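Local atomic coordinates of methionine-binding protein (Coxiella burnetii, PDB entry 3TQW), a protein that binds methionine and, as an NlpA-family lipoprotein, probably delivers it to an ABC transporter. Residues Y84-Y89 with A170-Y175; K104-S109 with V152-A157; V7-G12 with V33-F38. One frame throughout, in Å; residues are numbered along the deposited sequence. Where two conformers were deposited one is given.

Contact 1: residues Y84-Y89 with A170-Y175; sequences YPMGLY and AINTNY. With MET (methionine), chain C.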
loop_
_atom_site.group_PDB
_atom_site.type_symbol
_atom_site.label_atom_id
_atom_site.label_comp_id
_atom_site.label_asym_id
_atom_site.label_seq_id
_atom_site.Cartn_x
_atom_site.Cartn_y
_atom_site.Cartn_z
ATOM N N TYR A 84 1.422 5.106 -3.869
ATOM C CA TYR A 84 0.037 5.458 -3.576
ATOM C C TYR A 84 -0.008 6.244 -2.270
ATOM O O TYR A 84 -0.211 5.661 -1.205
ATOM C CB TYR A 84 -0.829 4.198 -3.442
ATOM C CG TYR A 84 -0.841 3.291 -4.655
ATOM C CD1 TYR A 84 -1.674 3.556 -5.740
ATOM C CD2 TYR A 84 -0.041 2.151 -4.704
ATOM C CE1 TYR A 84 -1.700 2.720 -6.851
ATOM C CE2 TYR A 84 -0.059 1.309 -5.814
ATOM C CZ TYR A 84 -0.891 1.601 -6.884
ATOM O OH TYR A 84 -0.916 0.771 -7.986
ATOM N N PRO A 85 0.192 7.571 -2.344
ATOM C CA PRO A 85 0.289 8.381 -1.126
ATOM C C PRO A 85 -0.867 8.131 -0.175
ATOM O O PRO A 85 -2.030 8.286 -0.553
ATOM C CB PRO A 85 0.258 9.815 -1.660
ATOM C CG PRO A 85 0.897 9.703 -2.997
ATOM C CD PRO A 85 0.403 8.383 -3.557
HETATM N N MSE A 86 -0.535 7.747 1.054
HETATM C CA MSE A 86 -1.530 7.386 2.060
HETATM C C MSE A 86 -2.262 8.603 2.621
HETATM O O MSE A 86 -1.645 9.634 2.920
HETATM C CB MSE A 86 -0.858 6.603 3.194
HETATM C CG MSE A 86 -1.748 6.346 4.398
HETATM SE SE MSE A 86 -0.788 5.390 5.805
HETATM C CE MSE A 86 -0.904 3.589 5.073
ATOM N N GLY A 87 -3.578 8.478 2.768
ATOM C CA GLY A 87 -4.389 9.570 3.274
ATOM C C GLY A 87 -4.870 9.352 4.697
ATOM O O GLY A 87 -4.894 8.220 5.189
ATOM N N LEU A 88 -5.232 10.448 5.363
ATOM C CA LEU A 88 -5.911 10.391 6.646
ATOM C C LEU A 88 -7.371 10.740 6.397
ATOM O O LEU A 88 -7.669 11.752 5.760
ATOM C CB LEU A 88 -5.298 11.395 7.625
ATOM C CG LEU A 88 -3.825 11.214 7.974
ATOM C CD1 LEU A 88 -3.321 12.405 8.784
ATOM C CD2 LEU A 88 -3.627 9.916 8.743
ATOM N N TYR A 89 -8.279 9.907 6.895
ATOM C CA TYR A 89 -9.695 10.052 6.584
ATOM C C TYR A 89 -10.541 10.122 7.844
ATOM O O TYR A 89 -10.150 9.621 8.890
ATOM C CB TYR A 89 -10.179 8.873 5.742
ATOM C CG TYR A 89 -9.399 8.661 4.464
ATOM C CD1 TYR A 89 -9.823 9.230 3.272
ATOM C CD2 TYR A 89 -8.249 7.881 4.448
ATOM C CE1 TYR A 89 -9.124 9.042 2.101
ATOM C CE2 TYR A 89 -7.538 7.682 3.276
ATOM C CZ TYR A 89 -7.981 8.266 2.103
ATOM O OH TYR A 89 -7.292 8.084 0.923
ATOM N N ALA A 170 -5.718 6.432 9.292
ATOM C CA ALA A 170 -4.766 6.344 8.194
ATOM C C ALA A 170 -5.083 5.064 7.433
ATOM O O ALA A 170 -5.027 3.975 8.002
ATOM C CB ALA A 170 -3.344 6.299 8.734
ATOM N N ILE A 171 -5.431 5.188 6.155
ATOM C CA ILE A 171 -5.891 4.039 5.377
ATOM C C ILE A 171 -5.107 3.880 4.073
ATOM O O ILE A 171 -4.915 4.844 3.335
ATOM C CB ILE A 171 -7.396 4.175 5.047
ATOM C CG1 ILE A 171 -8.205 4.449 6.324
ATOM C CG2 ILE A 171 -7.911 2.937 4.293
ATOM C CD1 ILE A 171 -9.709 4.601 6.092
ATOM N N ASN A 172 -4.649 2.666 3.787
ATOM C CA ASN A 172 -3.974 2.413 2.513
ATOM C C ASN A 172 -4.953 2.645 1.375
ATOM O O ASN A 172 -6.114 2.254 1.455
ATOM C CB ASN A 172 -3.446 0.980 2.427
ATOM C CG ASN A 172 -2.410 0.664 3.491
ATOM O OD1 ASN A 172 -1.207 0.759 3.249
ATOM N ND2 ASN A 172 -2.874 0.266 4.665
ATOM N N THR A 173 -4.478 3.273 0.314
ATOM C CA THR A 173 -5.331 3.607 -0.817
ATOM C C THR A 173 -6.087 2.408 -1.411
ATOM O O THR A 173 -7.253 2.539 -1.778
ATOM C CB THR A 173 -4.523 4.345 -1.897
ATOM O OG1 THR A 173 -4.102 5.613 -1.369
ATOM C CG2 THR A 173 -5.362 4.559 -3.161
ATOM N N ASN A 174 -5.447 1.241 -1.495
ATOM C CA ASN A 174 -6.139 0.086 -2.069
ATOM C C ASN A 174 -7.383 -0.294 -1.263
ATOM O O ASN A 174 -8.308 -0.900 -1.799
ATOM C CB ASN A 174 -5.202 -1.121 -2.255
ATOM C CG ASN A 174 -4.807 -1.765 -0.941
ATOM O OD1 ASN A 174 -4.009 -1.213 -0.186
ATOM N ND2 ASN A 174 -5.357 -2.941 -0.665
ATOM N N TYR A 175 -7.410 0.076 0.017
ATOM C CA TYR A 175 -8.575 -0.206 0.858
ATOM C C TYR A 175 -9.543 0.977 0.935
ATOM O O TYR A 175 -10.751 0.788 1.070
ATOM C CB TYR A 175 -8.148 -0.650 2.266
ATOM C CG TYR A 175 -7.565 -2.050 2.298
ATOM C CD1 TYR A 175 -8.257 -3.125 1.750
ATOM C CD2 TYR A 175 -6.317 -2.290 2.855
ATOM C CE1 TYR A 175 -7.727 -4.406 1.766
ATOM C CE2 TYR A 175 -5.774 -3.573 2.880
ATOM C CZ TYR A 175 -6.483 -4.621 2.332
ATOM O OH TYR A 175 -5.943 -5.886 2.347
HETATM N N MET C . -0.766 -0.875 -1.894
HETATM C CA MET C . -0.423 -0.641 -0.486
HETATM C C MET C . 0.093 0.786 -0.322
HETATM O O MET C . 0.802 1.285 -1.195
HETATM C CB MET C . 0.640 -1.652 -0.032
HETATM C CG MET C . 1.060 -1.560 1.438
HETATM S SD MET C . 2.316 -2.795 1.864
HETATM C CE MET C . 1.348 -4.290 1.666
HETATM O OXT MET C . -0.181 1.474 0.665
HETATM O O HOH W 1 -1.691 3.732 -0.001
HETATM O O HOH W 2 -3.120 7.534 -2.845
HETATM O O HOH W 3 -4.990 6.450 1.135
#

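Contact 2: residues K104-S109 with V152-A157; sequences KIAVPS and VELDAA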
loop_
_atom_site.group_PDB
_atom_site.type_symbol
_atom_site.label_atom_id
_atom_site.label_comp_id
_atom_site.label_asym_id
_atom_site.label_seq_id
_atom_site.Cartn_x
_atom_site.Cartn_y
_atom_site.Cartn_z
ATOM N N LYS A 104 -9.667 9.224 19.143
ATOM C CA LYS A 104 -9.119 7.944 18.686
ATOM C C LYS A 104 -8.670 8.018 17.235
ATOM O O LYS A 104 -9.432 8.429 16.362
ATOM C CB LYS A 104 -10.157 6.834 18.811
ATOM C CG LYS A 104 -10.718 6.652 20.208
ATOM C CD LYS A 104 -11.749 5.533 20.243
ATOM C CE LYS A 104 -12.109 5.172 21.676
ATOM N NZ LYS A 104 -13.122 4.087 21.736
ATOM N N ILE A 105 -7.432 7.604 16.986
ATOM C CA ILE A 105 -6.877 7.577 15.647
ATOM C C ILE A 105 -6.510 6.141 15.296
ATOM O O ILE A 105 -5.694 5.524 15.982
ATOM C CB ILE A 105 -5.585 8.414 15.557
ATOM C CG1 ILE A 105 -5.759 9.778 16.231
ATOM C CG2 ILE A 105 -5.163 8.572 14.105
ATOM C CD1 ILE A 105 -6.613 10.733 15.454
ATOM N N ALA A 106 -7.107 5.607 14.236
ATOM C CA ALA A 106 -6.817 4.237 13.822
ATOM C C ALA A 106 -5.669 4.210 12.822
ATOM O O ALA A 106 -5.590 5.060 11.939
ATOM C CB ALA A 106 -8.055 3.578 13.236
ATOM N N VAL A 107 -4.777 3.235 12.982
ATOM C CA VAL A 107 -3.653 3.035 12.069
ATOM C C VAL A 107 -3.522 1.538 11.778
ATOM O O VAL A 107 -4.000 0.715 12.560
ATOM C CB VAL A 107 -2.336 3.529 12.688
ATOM C CG1 VAL A 107 -2.420 5.020 13.015
ATOM C CG2 VAL A 107 -2.013 2.727 13.954
ATOM N N PRO A 108 -2.886 1.177 10.650
ATOM C CA PRO A 108 -2.627 -0.241 10.353
ATOM C C PRO A 108 -1.782 -0.869 11.457
ATOM O O PRO A 108 -1.013 -0.150 12.093
ATOM C CB PRO A 108 -1.825 -0.193 9.047
ATOM C CG PRO A 108 -2.169 1.137 8.431
ATOM C CD PRO A 108 -2.356 2.068 9.601
ATOM N N SER A 109 -1.922 -2.180 11.670
ATOM C CA SER A 109 -1.256 -2.872 12.778
ATOM C C SER A 109 0.002 -3.642 12.362
ATOM O O SER A 109 0.762 -4.082 13.210
ATOM C CB SER A 109 -2.230 -3.834 13.456
ATOM O OG SER A 109 -2.641 -4.843 12.540
ATOM N N VAL A 152 -5.278 3.534 17.834
ATOM C CA VAL A 152 -5.961 2.254 17.707
ATOM C C VAL A 152 -5.346 1.458 16.557
ATOM O O VAL A 152 -5.371 1.897 15.413
ATOM C CB VAL A 152 -7.460 2.466 17.426
ATOM C CG1 VAL A 152 -8.171 1.134 17.249
ATOM C CG2 VAL A 152 -8.096 3.266 18.551
ATOM N N GLU A 153 -4.794 0.289 16.865
ATOM C CA GLU A 153 -4.113 -0.517 15.862
ATOM C C GLU A 153 -5.021 -1.603 15.270
ATOM O O GLU A 153 -5.391 -2.557 15.951
ATOM C CB GLU A 153 -2.821 -1.089 16.455
ATOM C CG GLU A 153 -1.879 0.022 16.972
ATOM C CD GLU A 153 -0.980 -0.423 18.114
ATOM O OE1 GLU A 153 0.236 -0.599 17.882
ATOM O OE2 GLU A 153 -1.486 -0.585 19.250
ATOM N N LEU A 154 -5.386 -1.433 13.998
ATOM C CA LEU A 154 -6.264 -2.368 13.296
ATOM C C LEU A 154 -5.595 -2.967 12.068
ATOM O O LEU A 154 -4.744 -2.335 11.441
ATOM C CB LEU A 154 -7.547 -1.662 12.846
ATOM C CG LEU A 154 -8.311 -0.906 13.941
ATOM C CD1 LEU A 154 -9.471 -0.123 13.340
ATOM C CD2 LEU A 154 -8.807 -1.866 15.003
ATOM N N ASP A 155 -5.998 -4.182 11.714
ATOM C CA ASP A 155 -5.570 -4.768 10.452
ATOM C C ASP A 155 -5.974 -3.848 9.299
ATOM O O ASP A 155 -7.070 -3.282 9.297
ATOM C CB ASP A 155 -6.192 -6.152 10.263
ATOM C CG ASP A 155 -5.841 -6.762 8.929
ATOM O OD1 ASP A 155 -4.721 -7.298 8.807
ATOM O OD2 ASP A 155 -6.671 -6.680 7.997
ATOM N N ALA A 156 -5.084 -3.700 8.323
ATOM C CA ALA A 156 -5.283 -2.751 7.224
ATOM C C ALA A 156 -6.640 -2.882 6.530
ATOM O O ALA A 156 -7.221 -1.886 6.096
ATOM C CB ALA A 156 -4.157 -2.885 6.201
ATOM N N ALA A 157 -7.130 -4.111 6.409
ATOM C CA ALA A 157 -8.380 -4.373 5.695
ATOM C C ALA A 157 -9.613 -4.029 6.527
ATOM O O ALA A 157 -10.740 -4.126 6.039
ATOM C CB ALA A 157 -8.442 -5.836 5.235
HETATM O O HOH W 4 -2.104 -6.679 10.377
#

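Contact 3: residues V7-G12 with V33-F38; sequences VGTIAG and VNIITF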
loop_
_atom_site.group_PDB
_atom_site.type_symbol
_atom_site.label_atom_id
_atom_site.label_comp_id
_atom_site.label_asym_id
_atom_site.label_seq_id
_atom_site.Cartn_x
_atom_site.Cartn_y
_atom_site.Cartn_z
ATOM N N VAL A 7 0.624 -14.244 -11.406
ATOM C CA VAL A 7 0.938 -13.045 -10.633
ATOM C C VAL A 7 -0.098 -12.803 -9.537
ATOM O O VAL A 7 -1.295 -12.743 -9.812
ATOM C CB VAL A 7 0.978 -11.799 -11.537
ATOM C CG1 VAL A 7 1.372 -10.575 -10.732
ATOM C CG2 VAL A 7 1.939 -12.013 -12.703
ATOM N N GLY A 8 0.368 -12.653 -8.300
ATOM C CA GLY A 8 -0.515 -12.443 -7.169
ATOM C C GLY A 8 -0.786 -10.974 -6.917
ATOM O O GLY A 8 0.127 -10.148 -6.915
ATOM N N THR A 9 -2.059 -10.644 -6.721
ATOM C CA THR A 9 -2.455 -9.280 -6.390
ATOM C C THR A 9 -3.466 -9.311 -5.247
ATOM O O THR A 9 -3.988 -10.369 -4.886
ATOM C CB THR A 9 -3.101 -8.572 -7.591
ATOM O OG1 THR A 9 -4.284 -9.285 -7.983
ATOM C CG2 THR A 9 -2.131 -8.528 -8.772
ATOM N N ILE A 10 -3.736 -8.146 -4.671
ATOM C CA ILE A 10 -4.810 -8.012 -3.704
ATOM C C ILE A 10 -6.068 -7.623 -4.462
ATOM O O ILE A 10 -6.048 -6.696 -5.281
ATOM C CB ILE A 10 -4.491 -6.929 -2.655
ATOM C CG1 ILE A 10 -3.266 -7.343 -1.831
ATOM C CG2 ILE A 10 -5.701 -6.699 -1.744
ATOM C CD1 ILE A 10 -3.519 -8.534 -0.909
ATOM N N ALA A 11 -7.154 -8.345 -4.198
ATOM C CA ALA A 11 -8.440 -8.055 -4.818
ATOM C C ALA A 11 -8.813 -6.599 -4.575
ATOM O O ALA A 11 -8.634 -6.078 -3.476
ATOM C CB ALA A 11 -9.520 -8.979 -4.271
ATOM N N GLY A 12 -9.331 -5.946 -5.613
ATOM C CA GLY A 12 -9.692 -4.540 -5.537
ATOM C C GLY A 12 -9.120 -3.772 -6.720
ATOM O O GLY A 12 -8.873 -4.357 -7.778
ATOM N N VAL A 33 -0.494 -14.016 -18.849
ATOM C CA VAL A 33 -0.444 -13.739 -17.422
ATOM C C VAL A 33 -1.749 -14.168 -16.767
ATOM O O VAL A 33 -2.826 -13.751 -17.183
ATOM C CB VAL A 33 -0.249 -12.246 -17.163
ATOM C CG1 VAL A 33 -0.356 -11.951 -15.668
ATOM C CG2 VAL A 33 1.097 -11.776 -17.723
ATOM N N ASN A 34 -1.646 -15.014 -15.751
ATOM C CA ASN A 34 -2.805 -15.424 -14.973
ATOM C C ASN A 34 -2.799 -14.715 -13.616
ATOM O O ASN A 34 -1.872 -14.886 -12.825
ATOM C CB ASN A 34 -2.803 -16.943 -14.791
ATOM C CG ASN A 34 -4.052 -17.453 -14.086
ATOM O OD1 ASN A 34 -5.043 -16.736 -13.950
ATOM N ND2 ASN A 34 -4.008 -18.707 -13.640
ATOM N N ILE A 35 -3.822 -13.907 -13.357
ATOM C CA ILE A 35 -3.885 -13.129 -12.120
ATOM C C ILE A 35 -4.490 -13.960 -10.986
ATOM O O ILE A 35 -5.601 -14.473 -11.107
ATOM C CB ILE A 35 -4.705 -11.827 -12.313
ATOM C CG1 ILE A 35 -4.052 -10.954 -13.386
ATOM C CG2 ILE A 35 -4.835 -11.071 -10.993
ATOM C CD1 ILE A 35 -4.907 -9.801 -13.856
ATOM N N ILE A 36 -3.745 -14.098 -9.893
ATOM C CA ILE A 36 -4.226 -14.804 -8.705
ATOM C C ILE A 36 -4.481 -13.786 -7.589
ATOM O O ILE A 36 -3.547 -13.140 -7.114
ATOM C CB ILE A 36 -3.201 -15.845 -8.225
ATOM C CG1 ILE A 36 -2.776 -16.755 -9.392
ATOM C CG2 ILE A 36 -3.766 -16.667 -7.068
ATOM C CD1 ILE A 36 -3.932 -17.478 -10.060
ATOM N N THR A 37 -5.739 -13.623 -7.180
ATOM C CA THR A 37 -6.059 -12.587 -6.198
ATOM C C THR A 37 -6.020 -13.133 -4.776
ATOM O O THR A 37 -6.322 -14.303 -4.537
ATOM C CB THR A 37 -7.443 -11.952 -6.435
ATOM O OG1 THR A 37 -8.448 -12.965 -6.327
ATOM C CG2 THR A 37 -7.525 -11.302 -7.808
ATOM N N PHE A 38 -5.661 -12.264 -3.840
ATOM C CA PHE A 38 -5.618 -12.598 -2.427
ATOM C C PHE A 38 -6.378 -11.535 -1.646
ATOM O O PHE A 38 -6.738 -10.492 -2.199
ATOM C CB PHE A 38 -4.160 -12.681 -1.958
ATOM C CG PHE A 38 -3.385 -13.766 -2.627
ATOM C CD1 PHE A 38 -3.353 -15.044 -2.086
ATOM C CD2 PHE A 38 -2.713 -13.527 -3.813
ATOM C CE1 PHE A 38 -2.653 -16.056 -2.717
ATOM C CE2 PHE A 38 -2.013 -14.538 -4.444
ATOM C CZ PHE A 38 -1.980 -15.801 -3.892
#

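Contact 1: residues Y84-Y89 with A170-Y175
Thr-173 OG1 is gripped by two waters that tie it to segment 84-89. One lies 2.6 Å from Thr-173 OG1 and donates to Pro-85 O. The second also reaches Tyr-89 OH, and two of its four bonds have a clear direction: it accepts from Gly-87 N at 3.0 Å and donates to Ile-171 O at 2.7 Å. It sits in the plane of the Tyr-89 ring, at the hydroxyl edge. Water thus replaces direct pairing where the two chains splay apart. The direct bond runs from Ile-171 N to Gly-87 O at 3.2 Å; it is long but straight, with an angle of 165° at the hydrogen. Beside it, Leu-88 and Ala-170 form an antiparallel non-hydrogen-bonded pair. These are neighbouring strands of one lobe's mixed sheet in a periplasmic binding protein fold, and where strand 168-171 gives way to helix 173-176 the chain enters the methionine pocket. A third water accepts from Thr-173 N at 2.8 Å and stands 2.8 Å from OXT of the bound methionine; Tyr-84 O lies on the same water. The edge of the Tyr-84 ring faces the other carboxylate oxygen of the ligand. Apolar groups close the rest. Leu-88 CD2 meets Ala-170 CB at 3.6 Å, and the selenium of Met-86, a selenomethionine in the model, approaches the same methyl, with SE anti to CA (chi2 -178°). Arg-116 of helix 111-123, which hydrogen-bonds the methionine through NH1, touches Met-86. Tyr-89 CD2 rests 3.8 Å from Ile-171 CB, the two side chains crossing at a slant.

Contact 2: residues K104-S109 with V152-A157
Val-107 and Glu-153 lie side by side and point the same way, with Val-107 CG2 4.1 Å from Glu-153 CG. The valine's chi1 of -60° puts CG1 anti to the carbonyl carbon and leaves CG2 between the backbone N and that carbon, turned to the neighbouring strand. On this face Val-107 also packs against Ala-117 of helix 111-123, while the carboxylate of Glu-153 comes close to that of Glu-114, a like-charge approach that probably raises the proton affinity of one of them. The other face carries Ala-106 and Val-152, paired directly across the strands. Leu-154 starts off away from strand 104-108, yet its CD1 stands 4.0 Å from Ala-106 CB. Farther back, Lys-104 CB meets Val-152 CG2 at 4.1 Å, and the extended amine end of the lysine leads off.

Backbone bonds set the register that puts these residues beside each other. Val-152 N donates to Ile-105 O at 2.8 Å and Val-107 N to Val-152 O at 2.8 Å; the ladder continues with Leu-154 N to Val-107 O at 2.9 Å. The strand segments run in the same sense, 34° apart, and at the Pro-108 and Leu-154 pair the side chains diverge. Next to it a water lies 2.9 Å from Ser-109 OG and donates to Asp-155 OD1. The other carboxylate oxygen, OD2, accepts from Ala-157 N, which approaches 55° out of the carboxylate plane, closing an Asx turn.

Strand 150-154 is the outermost strand on this side of the sheet, and helix 111-123 lies on the path between the pair: a parallel beta-alpha-beta crossover, with a small two-stranded excursion, whose carboxyl end faces the ligand cleft as in other periplasmic binding proteins.

Contact 3: residues V7-G12 with V33-F38
Thr-9 and Phe-38 share the shortest of five backbone hydrogen bonds, Phe-38 N to Thr-9 O at 2.7 Å, which is also the most bent, at 141° at the hydrogen. Within these segments the first rungs are Val-7 N to Asn-34 O at 2.9 Å and Ile-36 N to Val-7 O at 2.8 Å. The ladder goes on through Thr-9 N to Ile-36 O at 2.9 Å and ends with Ala-11 N to Phe-38 O at 3.0 Å. Val-7 bonds through N to Asn-34 and through O to Ile-36, two residues further on, and Thr-9 likewise to Ile-36 and Phe-38, the pattern of a parallel pair. CA-H...O contacts accompany it, among them Gly-8 CA to Ile-36 O and Thr-37 CA to Thr-9 O.

The aromatic contact belongs to the Gly-8, Ile-36, Ile-10 and Phe-38 face. Phe-38 CG is anti to the carbonyl carbon (chi1 -63°); the ring turns its edge to strand 5-10, with CE2 3.7 Å from Gly-8 CA, where no side chain stands in the way. Pro-44 and Ala-47 of helix 44-49 pack on the same ring.

Mixed polar and apolar packing fills the other face. Thr-9 OG1 comes 3.5 Å from Ile-35 CG2 and also nears Thr-37 CG2, each pair of side chains crossing at a slant, while Thr-9 OG1 is hydrogen-bonded with Thr-15 OG1. Thr-15, Met-18 and Glu-19 show that helix 13-29 lies over this face.

The two strand segments, 36° apart, and the helix between them make a beta-alpha-beta unit; strand 33-38 is the sheet's outermost strand here, and Gly-12 takes the N-cap position at the pocket end of the unit, where the side chain of Ile-10 is about 7 Å from the methionine.

How the contacts relate
From the N terminus, contact 3 closes first, joining strand 5-10 to strand 33-38 round helix 13-29 in the first lobe's sheet. The chain later enters the second sheet at 84-89, opening the long loop that contact 1 closes at 170-175. Contact 2, between 104-109 and 152-157, is nested inside that loop. Contacts 1 and 2 have centres about 12 Å apart and share a sheet: strands 168-171 and 104-108 are neighbours, with Ala-170 N 3.0 Å from Ala-106 O, a probable hydrogen bond. Contact 3 touches contact 1 across the cleft, where Asn-174 ND2 packs 3.9 Å from Ile-10 CG2, but does not touch contact 2.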